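Local structure of adenylosuccinate lyase (4EEI) at the interface of chains A and B and the interface of chains A and C. The protein catalyses the beta-elimination of fumarate from adenylosuccinate to give AMP, and probably also the analogous cleavage of the succinylated imidazole-carboxamide ribotide in purine biosynthesis. Sequence-based numbering; all coordinates share one arbitrary frame. Chains: chain A/B/C, Adenylosuccinate lyase.

Contacts 1 and 2, whose C-alpha centres lie about 17 Å apart, both draw on helix 272-293 of chain A: its first turn supplies A:Glu275 to contact 1, whereas A:Asn276, A:Gly279 and A:Met280 serve contact 2. Neighbouring positions on one helix therefore face chain B and chain C. Each interface is two-fold symmetric and the deposited assembly is a tetramer, so both joints recur. Contact 1 places an AMP-site histidine and contact 2 an AMP-site arginine, each brought by a different partner chain. In this superfamily active sites are built from several subunits, and the two residues may serve one such composite pocket.

Contact 1: the interface of chains A and B. Residues chain A 244-245, 269-271, 275; chain B 140-141, 143.
A:Glu275 and B:His141 meet through a hydrogen bond. The imidazole ND1 donates to the carboxylate oxygen OE1 of A:Glu275 over 2.7 Å, almost straight at 173°. The acceptor is met on its syn side, 20° out of the carboxylate plane, while it lies practically in the plane of the ring; the carboxylate thus comes to the ring's edge. A:Glu275 extends beyond CG, which carries the acid from its helix to the histidine. This bond helps set the ring's rotation. By homology, B:His141 is probably the catalytic histidine and A:Glu275 the acidic partner that orients it.

Packing meets the same ring from another direction. The amide of A:Asn270 comes over a face of the imidazole at its CD2 rim, tilted 39° from the ring, with the amide carbon CG 3.6 Å from CD2 of B:His141. CD of A:Pro271 packs 3.7 Å from CB of B:His141, at the base of the side chain.

A thioether forms the third element. B:Met143 bends at chi2 and again at chi3, and its SD lies 3.1 Å from the carbonyl O of A:His244. That oxygen sits almost in line with the CG–SD bond, on its far side: a close sulfur–oxygen approach, not a hydrogen bond. The methyl CE of B:Met143 lies 3.5 Å from the carbonyl O of A:Lys269.

In the fold, chain B contributes the turn joining strands 135-140 and 143-149, which fits against the end of helix 217-244, the 269-271 loop and the start of helix 272-293 in chain A.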
# COMPACT_ATOMS: atom_id res chain seq x y z
N HIS A 244 13.60 -11.80 -23.32
CA HIS A 244 12.95 -13.01 -23.80
C HIS A 244 11.95 -12.74 -24.93
O HIS A 244 11.63 -13.64 -25.71
CB HIS A 244 12.24 -13.68 -22.62
CG HIS A 244 12.03 -15.16 -22.77
ND1 HIS A 244 11.52 -15.73 -23.91
CD2 HIS A 244 12.23 -16.17 -21.90
CE1 HIS A 244 11.43 -17.04 -23.74
NE2 HIS A 244 11.85 -17.34 -22.53
N ARG A 245 11.44 -11.50 -25.04
CA ARG A 245 10.33 -11.27 -25.97
C ARG A 245 10.71 -11.54 -27.42
O ARG A 245 11.89 -11.44 -27.78
CB ARG A 245 9.77 -9.85 -25.80
CG ARG A 245 10.73 -8.78 -26.23
CD ARG A 245 10.13 -7.40 -26.06
NE ARG A 245 9.02 -7.20 -26.98
CZ ARG A 245 7.90 -6.56 -26.67
NH1 ARG A 245 7.73 -6.05 -25.46
NH2 ARG A 245 6.94 -6.43 -27.57
N LYS A 269 8.53 -21.47 -26.19
CA LYS A 269 9.46 -20.73 -25.36
C LYS A 269 8.78 -19.47 -24.83
O LYS A 269 8.52 -18.54 -25.58
CB LYS A 269 10.73 -20.39 -26.14
CG LYS A 269 11.52 -21.61 -26.61
CD LYS A 269 12.73 -21.19 -27.44
CE LYS A 269 13.70 -22.34 -27.67
NZ LYS A 269 13.28 -23.27 -28.76
N ASN A 270 8.48 -19.47 -23.53
CA ASN A 270 7.85 -18.34 -22.85
C ASN A 270 8.58 -18.08 -21.54
O ASN A 270 9.07 -19.02 -20.90
CB ASN A 270 6.39 -18.66 -22.51
CG ASN A 270 5.52 -18.79 -23.74
OD1 ASN A 270 5.58 -17.96 -24.64
ND2 ASN A 270 4.71 -19.84 -23.78
N PRO A 271 8.64 -16.81 -21.10
CA PRO A 271 9.23 -16.48 -19.80
C PRO A 271 8.26 -16.73 -18.65
O PRO A 271 8.04 -15.82 -17.83
CB PRO A 271 9.52 -14.98 -19.91
CG PRO A 271 8.49 -14.48 -20.90
CD PRO A 271 8.31 -15.60 -21.89
N GLU A 275 7.68 -14.56 -15.06
CA GLU A 275 6.35 -13.99 -14.87
C GLU A 275 5.78 -14.46 -13.53
O GLU A 275 5.26 -13.65 -12.75
CB GLU A 275 5.42 -14.34 -16.04
CG GLU A 275 5.82 -13.55 -17.29
CD GLU A 275 5.00 -13.89 -18.53
OE1 GLU A 275 3.98 -14.60 -18.41
OE2 GLU A 275 5.40 -13.43 -19.62
N SER B 140 1.66 -12.77 -26.31
CA SER B 140 1.40 -13.25 -24.96
C SER B 140 2.72 -13.71 -24.36
O SER B 140 3.49 -14.41 -25.02
CB SER B 140 0.39 -14.39 -24.98
OG SER B 140 0.80 -15.41 -25.87
N HIS B 141 2.97 -13.30 -23.13
CA HIS B 141 4.29 -13.43 -22.49
C HIS B 141 5.36 -12.70 -23.31
O HIS B 141 6.54 -13.07 -23.26
CB HIS B 141 4.71 -14.89 -22.30
CG HIS B 141 3.60 -15.80 -21.89
ND1 HIS B 141 3.15 -15.89 -20.59
CD2 HIS B 141 2.85 -16.68 -22.61
CE1 HIS B 141 2.17 -16.78 -20.53
NE2 HIS B 141 1.97 -17.26 -21.74
N MET B 143 5.71 -12.93 -26.36
CA MET B 143 6.03 -13.79 -27.49
C MET B 143 4.93 -13.72 -28.55
O MET B 143 3.76 -13.59 -28.22
CB MET B 143 6.22 -15.24 -27.04
CG MET B 143 7.09 -15.40 -25.81
SD MET B 143 8.71 -14.63 -25.99
CE MET B 143 9.39 -15.59 -27.34

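Contact 2: the interface of chains A and C. Residues chain A 4-5, 276, 279-280; chain C 307, 310-311.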
# COMPACT_ATOMS: atom_id res chain seq x y z
N ARG A 4 0.43 -25.70 -4.42
CA ARG A 4 1.19 -25.46 -5.65
C ARG A 4 2.58 -24.87 -5.39
O ARG A 4 3.54 -25.20 -6.09
CB ARG A 4 0.40 -24.55 -6.58
CG ARG A 4 0.95 -24.45 -7.99
CD ARG A 4 0.07 -23.57 -8.86
NE ARG A 4 0.59 -23.43 -10.22
CZ ARG A 4 0.40 -24.32 -11.19
NH1 ARG A 4 0.92 -24.10 -12.39
NH2 ARG A 4 -0.29 -25.42 -10.95
N TYR A 5 2.70 -24.03 -4.37
CA TYR A 5 3.97 -23.35 -4.10
C TYR A 5 4.56 -23.66 -2.73
O TYR A 5 5.46 -22.96 -2.25
CB TYR A 5 3.79 -21.84 -4.22
CG TYR A 5 3.11 -21.39 -5.49
CD1 TYR A 5 3.71 -21.58 -6.74
CD2 TYR A 5 1.87 -20.76 -5.44
CE1 TYR A 5 3.08 -21.15 -7.90
CE2 TYR A 5 1.24 -20.33 -6.59
CZ TYR A 5 1.85 -20.53 -7.82
OH TYR A 5 1.21 -20.09 -8.96
N ASN A 276 5.89 -15.75 -13.27
CA ASN A 276 5.49 -16.29 -11.98
C ASN A 276 6.16 -15.53 -10.82
O ASN A 276 5.49 -15.14 -9.86
CB ASN A 276 5.84 -17.78 -11.91
CG ASN A 276 5.61 -18.38 -10.55
OD1 ASN A 276 6.45 -18.26 -9.64
ND2 ASN A 276 4.48 -19.06 -10.39
N GLY A 279 4.70 -12.11 -9.97
CA GLY A 279 3.56 -12.28 -9.07
C GLY A 279 3.95 -12.52 -7.62
O GLY A 279 3.32 -11.98 -6.71
N MET A 280 4.97 -13.33 -7.39
CA MET A 280 5.47 -13.58 -6.04
C MET A 280 5.98 -12.29 -5.44
O MET A 280 5.75 -12.01 -4.26
CB MET A 280 6.61 -14.60 -6.08
CG MET A 280 6.20 -15.97 -6.60
SD MET A 280 4.96 -16.72 -5.54
CE MET A 280 4.53 -18.18 -6.50
N SER C 307 -0.15 -16.42 -10.24
CA SER C 307 0.35 -16.88 -8.93
C SER C 307 -0.20 -15.99 -7.81
O SER C 307 -0.63 -16.48 -6.77
CB SER C 307 1.87 -16.86 -8.89
OG SER C 307 2.36 -15.57 -9.24
N ARG C 310 -3.82 -16.78 -7.06
CA ARG C 310 -3.99 -18.07 -6.38
C ARG C 310 -3.86 -17.94 -4.87
O ARG C 310 -4.44 -18.72 -4.13
CB ARG C 310 -2.96 -19.09 -6.88
CG ARG C 310 -3.11 -19.53 -8.34
CD ARG C 310 -2.05 -20.60 -8.64
NE ARG C 310 -1.87 -20.83 -10.07
CZ ARG C 310 -2.51 -21.76 -10.77
NH1 ARG C 310 -3.39 -22.56 -10.18
NH2 ARG C 310 -2.27 -21.90 -12.07
N PHE C 311 -3.07 -16.98 -4.42
CA PHE C 311 -2.93 -16.72 -2.98
C PHE C 311 -4.04 -15.80 -2.47
O PHE C 311 -4.76 -16.15 -1.54
CB PHE C 311 -1.60 -16.02 -2.67
CG PHE C 311 -0.42 -16.95 -2.61
CD1 PHE C 311 -0.13 -17.65 -1.45
CD2 PHE C 311 0.43 -17.08 -3.70
CE1 PHE C 311 0.98 -18.49 -1.39
CE2 PHE C 311 1.54 -17.90 -3.64
CZ PHE C 311 1.81 -18.61 -2.50
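Extended from CG to NE, the side chains of A:Arg4 and C:Arg310 reach each other across the interface; with CG anti to the backbone N (chi1 -168°), A:Arg4 runs out to lay its guanidinium on that of C:Arg310. In C:Ser307, OG is set between the backbone N and the carbonyl carbon (chi1 55°), pointing at the carbonyl of A:Asn276.

The guanidinium groups stack with planes 13° apart, and NH2 of C:Arg310 sits 3.6 Å above the plane of A:Arg4, over its centre. This stack holds the guanidinium of C:Arg310 flat and may help orient it for AMP, which it binds.

A:Tyr5 stands between the arginine pair and the helix of its own chain. The methyl CE of A:Met280 caps one ring face over its centre, 3.4 Å above the plane, and A:Arg4 covers the rim of the opposite face. C:Phe311 comes to the same side as that methyl, its ring nearly parallel to the tyrosine's but displaced, so that rim meets rim with CE2 3.4 Å from CD2 of A:Tyr5. The phenol OH of A:Tyr5 lies 3.3 Å from CD of C:Arg310; with the CE2 edge it buttresses the arginine's aliphatic stem.

C:Ser307 adds the polar tie: OG donates to the backbone O of A:Asn276 over 3.2 Å, in the carbonyl plane and on a lone pair. Its CB packs 3.8 Å from CE of A:Met280.

By joining helix 304-333 of chain C to the N-terminal segment and helix 272-293 of chain A, this patch helps hold the tetramer together and probably positions C:Arg310 for nucleotide binding.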